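Putative secreted glycosylhydrolase (Parabacteroides distasonis ATCC 8503, PDB 3IMM) is a putative secreted glycosyl hydrolase of the 3-keto-disaccharide hydrolase family, probably acting on sugar substrates. Local coordinates at residues 63-69 against 177-183. Sequence-based numbering, arbitrary orientation. Where two conformers were deposited one is given.
Sequences SGVVVYC and KGFIGLQ. With NA (sodium ion), chain D.
Cys69 O is approached by three groups of Gly178 and Phe179. Phe179 N donates a hydrogen bond of 2.8 Å to it, Gly178 CA adds a CA-H...O contact, and Phe179 CD2 comes within 3.2 Å of Cys69 O. The ring is brought there because its CG lies beside the backbone N (chi1 -56°), the same N that makes the bond; it meets the oxygen obliquely. Cys69 N returns a bond to Phe179 O. Further along, Val66 and Gly181 form a second hydrogen-bonded pair, whose Val66 N to Gly181 O bond is 2.8 Å long and nearly straight at 175°. Between these pairs the register slips by one residue, a beta bulge with Val67 and Tyr68 on one side and Ile180 on the other. Tyr68 N donates to a water that in turn donates to Gly178 O, linking the two segments. These are neighbouring antiparallel strands in one sheet of the concanavalin-like beta sandwich. Val65 CG2 and Leu182 CD2 pack side by side at 3.8 Å on the face turned to strands 49-57 and 191-200, while Val66 and Cys69 lie on the other face, against Trp41 and Trp75. Val67 CG2 sits over one face of the Tyr68 ring, offset toward its rim; Tyr68 CD1 lies 3.8 Å from Lys177 N, which approaches obliquely, and the hydroxyl bonds to Gly131 O. With the ring cut back to an alanine here, Gly131 O is likely to lose its hydroxyl partner and Val67 CG2 the surface it rests on. At the far end, Ser63 O binds the sodium ion at 2.5 Å, together with Asn62, Glu81 and Gln83.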
ATOM      1  N   SER A  63      -3.690   4.359  -5.715  1.00 29.77           N
ATOM      2  CA  SER A  63      -2.266   4.176  -5.400  1.00 31.78           C
ATOM      3  C   SER A  63      -2.153   3.007  -4.414  1.00 30.02           C
ATOM      4  O   SER A  63      -3.068   2.227  -4.292  1.00 28.17           O
ATOM      5  CB  SER A  63      -1.689   5.479  -4.840  1.00 30.94           C
ATOM      6  OG  SER A  63      -0.275   5.401  -4.655  1.00 33.24           O
ATOM      7  N   GLY A  64      -1.036   2.850  -3.727  1.00 32.87           N
ATOM      8  CA  GLY A  64      -0.891   1.684  -2.849  1.00 31.35           C
ATOM      9  C   GLY A  64       0.449   1.637  -2.170  1.00 31.80           C
ATOM     10  O   GLY A  64       1.413   2.192  -2.660  1.00 31.79           O
ATOM     11  N   VAL A  65       0.481   0.985  -1.017  1.00 31.30           N
ATOM     12  CA  VAL A  65       1.691   0.751  -0.273  1.00 28.01           C
ATOM     13  C   VAL A  65       2.069  -0.695  -0.574  1.00 29.34           C
ATOM     14  O   VAL A  65       1.213  -1.602  -0.487  1.00 27.66           O
ATOM     15  CB  VAL A  65       1.453   0.975   1.227  1.00 29.30           C
ATOM     16  CG1 VAL A  65       2.737   0.756   1.996  1.00 29.39           C
ATOM     17  CG2 VAL A  65       0.895   2.429   1.477  1.00 30.19           C
ATOM     18  N   VAL A  66       3.330  -0.922  -0.927  1.00 27.42           N
ATOM     19  CA  VAL A  66       3.800  -2.260  -1.270  1.00 26.95           C
ATOM     20  C   VAL A  66       4.656  -2.780  -0.136  1.00 25.29           C
ATOM     21  O   VAL A  66       5.515  -2.079   0.344  1.00 26.32           O
ATOM     22  CB  VAL A  66       4.555  -2.255  -2.611  1.00 27.22           C
ATOM     23  CG1 VAL A  66       5.039  -3.638  -2.980  1.00 26.37           C
ATOM     24  CG2 VAL A  66       3.615  -1.716  -3.712  1.00 29.16           C
ATOM     25  N   VAL A  67       4.384  -3.992   0.319  1.00 25.27           N
ATOM     26  CA  VAL A  67       5.177  -4.630   1.387  1.00 25.45           C
ATOM     27  C   VAL A  67       5.625  -5.993   0.881  1.00 27.04           C
ATOM     28  O   VAL A  67       5.126  -6.508  -0.155  1.00 27.57           O
ATOM     29  CB  VAL A  67       4.398  -4.749   2.740  1.00 25.88           C
ATOM     30  CG1 VAL A  67       3.995  -3.345   3.256  1.00 22.37           C
ATOM     31  CG2 VAL A  67       3.139  -5.690   2.627  1.00 24.05           C
ATOM     32  N   TYR A  68       6.609  -6.559   1.568  1.00 27.10           N
ATOM     33  CA  TYR A  68       7.049  -7.912   1.288  1.00 25.84           C
ATOM     34  C   TYR A  68       7.513  -8.063  -0.157  1.00 26.80           C
ATOM     35  O   TYR A  68       7.273  -9.107  -0.798  1.00 28.39           O
ATOM     36  CB  TYR A  68       5.884  -8.903   1.562  1.00 23.42           C
ATOM     37  CG  TYR A  68       5.393  -9.024   2.980  1.00 23.18           C
ATOM     38  CD1 TYR A  68       6.100  -8.483   4.038  1.00 25.00           C
ATOM     39  CD2 TYR A  68       4.240  -9.791   3.275  1.00 27.65           C
ATOM     40  CE1 TYR A  68       5.664  -8.624   5.326  1.00 26.27           C
ATOM     41  CE2 TYR A  68       3.813  -9.965   4.583  1.00 25.56           C
ATOM     42  CZ  TYR A  68       4.533  -9.388   5.599  1.00 27.16           C
ATOM     43  OH  TYR A  68       4.156  -9.542   6.905  1.00 23.38           O
ATOM     44  N   CYS A  69       8.160  -7.032  -0.683  1.00 28.15           N
ATOM     45  CA  CYS A  69       8.620  -7.063  -2.063  1.00 30.45           C
ATOM     46  C   CYS A  69       9.971  -7.739  -2.160  1.00 28.63           C
ATOM     47  O   CYS A  69      10.923  -7.292  -1.571  1.00 30.56           O
ATOM     48  CB  CYS A  69       8.673  -5.665  -2.686  1.00 30.77           C
ATOM     49  SG  CYS A  69       9.242  -5.728  -4.350  1.00 32.65           S
ATOM     50  N   LYS A 177       8.713 -11.191   4.033  1.00 27.45           N
ATOM     51  CA  LYS A 177       9.837 -10.298   4.236  1.00 29.26           C
ATOM     52  C   LYS A 177      10.196  -9.704   2.870  1.00 27.92           C
ATOM     53  O   LYS A 177      10.249 -10.427   1.869  1.00 28.59           O
ATOM     54  CB  LYS A 177      11.047 -11.075   4.798  1.00 30.58           C
ATOM     55  CG  LYS A 177      12.351 -10.246   4.785  1.00 30.41           C
ATOM     56  CD  LYS A 177      13.510 -10.863   5.578  1.00 33.22           C
ATOM     57  CE  LYS A 177      14.761 -10.024   5.374  1.00 34.21           C
ATOM     58  NZ  LYS A 177      16.007 -10.616   5.973  1.00 39.53           N
ATOM     59  N   GLY A 178      10.486  -8.411   2.838  1.00 27.19           N
ATOM     60  CA  GLY A 178      11.029  -7.773   1.638  1.00 26.56           C
ATOM     61  C   GLY A 178      11.010  -6.264   1.739  1.00 26.82           C
ATOM     62  O   GLY A 178      10.804  -5.691   2.814  1.00 26.79           O
ATOM     63  N   PHE A 179      11.191  -5.618   0.600  1.00 27.23           N
ATOM     64  CA  PHE A 179      11.277  -4.170   0.565  1.00 25.75           C
ATOM     65  C   PHE A 179       9.866  -3.584   0.710  1.00 25.88           C
ATOM     66  O   PHE A 179       8.884  -4.267   0.418  1.00 26.40           O
ATOM     67  CB  PHE A 179      11.938  -3.695  -0.724  1.00 25.30           C
ATOM     68  CG  PHE A 179      13.295  -4.281  -0.946  1.00 26.49           C
ATOM     69  CD1 PHE A 179      14.403  -3.706  -0.378  1.00 27.66           C
ATOM     70  CD2 PHE A 179      13.462  -5.424  -1.708  1.00 30.69           C
ATOM     71  CE1 PHE A 179      15.640  -4.242  -0.580  1.00 29.77           C
ATOM     72  CE2 PHE A 179      14.726  -5.967  -1.924  1.00 28.08           C
ATOM     73  CZ  PHE A 179      15.803  -5.374  -1.350  1.00 31.16           C
ATOM     74  N   ILE A 180       9.825  -2.333   1.185  1.00 26.96           N
ATOM     75  CA  ILE A 180       8.637  -1.537   1.257  1.00 27.06           C
ATOM     76  C   ILE A 180       8.737  -0.419   0.213  1.00 26.41           C
ATOM     77  O   ILE A 180       9.803   0.172   0.002  1.00 28.73           O
ATOM     78  CB  ILE A 180       8.404  -0.988   2.707  1.00 27.13           C
ATOM     79  CG1 ILE A 180       8.245  -2.146   3.690  1.00 24.99           C
ATOM     80  CG2 ILE A 180       7.186  -0.119   2.755  1.00 26.36           C
ATOM     81  CD1 ILE A 180       8.182  -1.763   5.186  1.00 22.97           C
ATOM     82  N   GLY A 181       7.649  -0.178  -0.497  1.00 25.51           N
ATOM     83  CA  GLY A 181       7.609   0.918  -1.442  1.00 27.67           C
ATOM     84  C   GLY A 181       6.270   1.625  -1.558  1.00 28.08           C
ATOM     85  O   GLY A 181       5.256   1.159  -1.071  1.00 27.88           O
ATOM     86  N   LEU A 182       6.320   2.789  -2.191  1.00 29.28           N
ATOM     87  CA  LEU A 182       5.148   3.545  -2.598  1.00 28.99           C
ATOM     88  C   LEU A 182       5.177   3.667  -4.108  1.00 31.76           C
ATOM     89  O   LEU A 182       6.239   3.731  -4.733  1.00 30.30           O
ATOM     90  CB  LEU A 182       5.146   4.934  -1.972  1.00 27.65           C
ATOM     91  CG  LEU A 182       5.186   5.010  -0.454  1.00 26.51           C
ATOM     92  CD1 LEU A 182       5.415   6.454   0.010  1.00 29.01           C
ATOM     93  CD2 LEU A 182       3.872   4.398   0.125  1.00 29.15           C
ATOM     94  N   GLN A 183       3.990   3.670  -4.687  0.50 29.90           N
ATOM     95  CA  GLN A 183       3.848   3.767  -6.126  0.50 30.71           C
ATOM     96  C   GLN A 183       3.767   5.212  -6.576  0.50 26.98           C
ATOM     97  O   GLN A 183       3.298   6.080  -5.840  0.50 20.20           O
ATOM     98  CB  GLN A 183       2.630   2.984  -6.569  0.50 32.30           C
ATOM     99  CG  GLN A 183       2.774   1.514  -6.267  0.50 36.72           C
ATOM    100  CD  GLN A 183       1.476   0.803  -6.381  0.50 39.27           C
ATOM    101  OE1 GLN A 183       0.911   0.716  -7.471  0.50 42.72           O
ATOM    102  NE2 GLN A 183       0.978   0.290  -5.260  0.50 38.38           N
TER
HETATM  103 NA    NA D   4      -3.553   0.672  -6.250  1.00 39.63          NA
HETATM  104  O   HOH W   1       0.181   6.407  -7.140  1.00 36.94           O
HETATM  105  O   HOH W   2       8.267  -5.802   3.802  1.00 23.66           O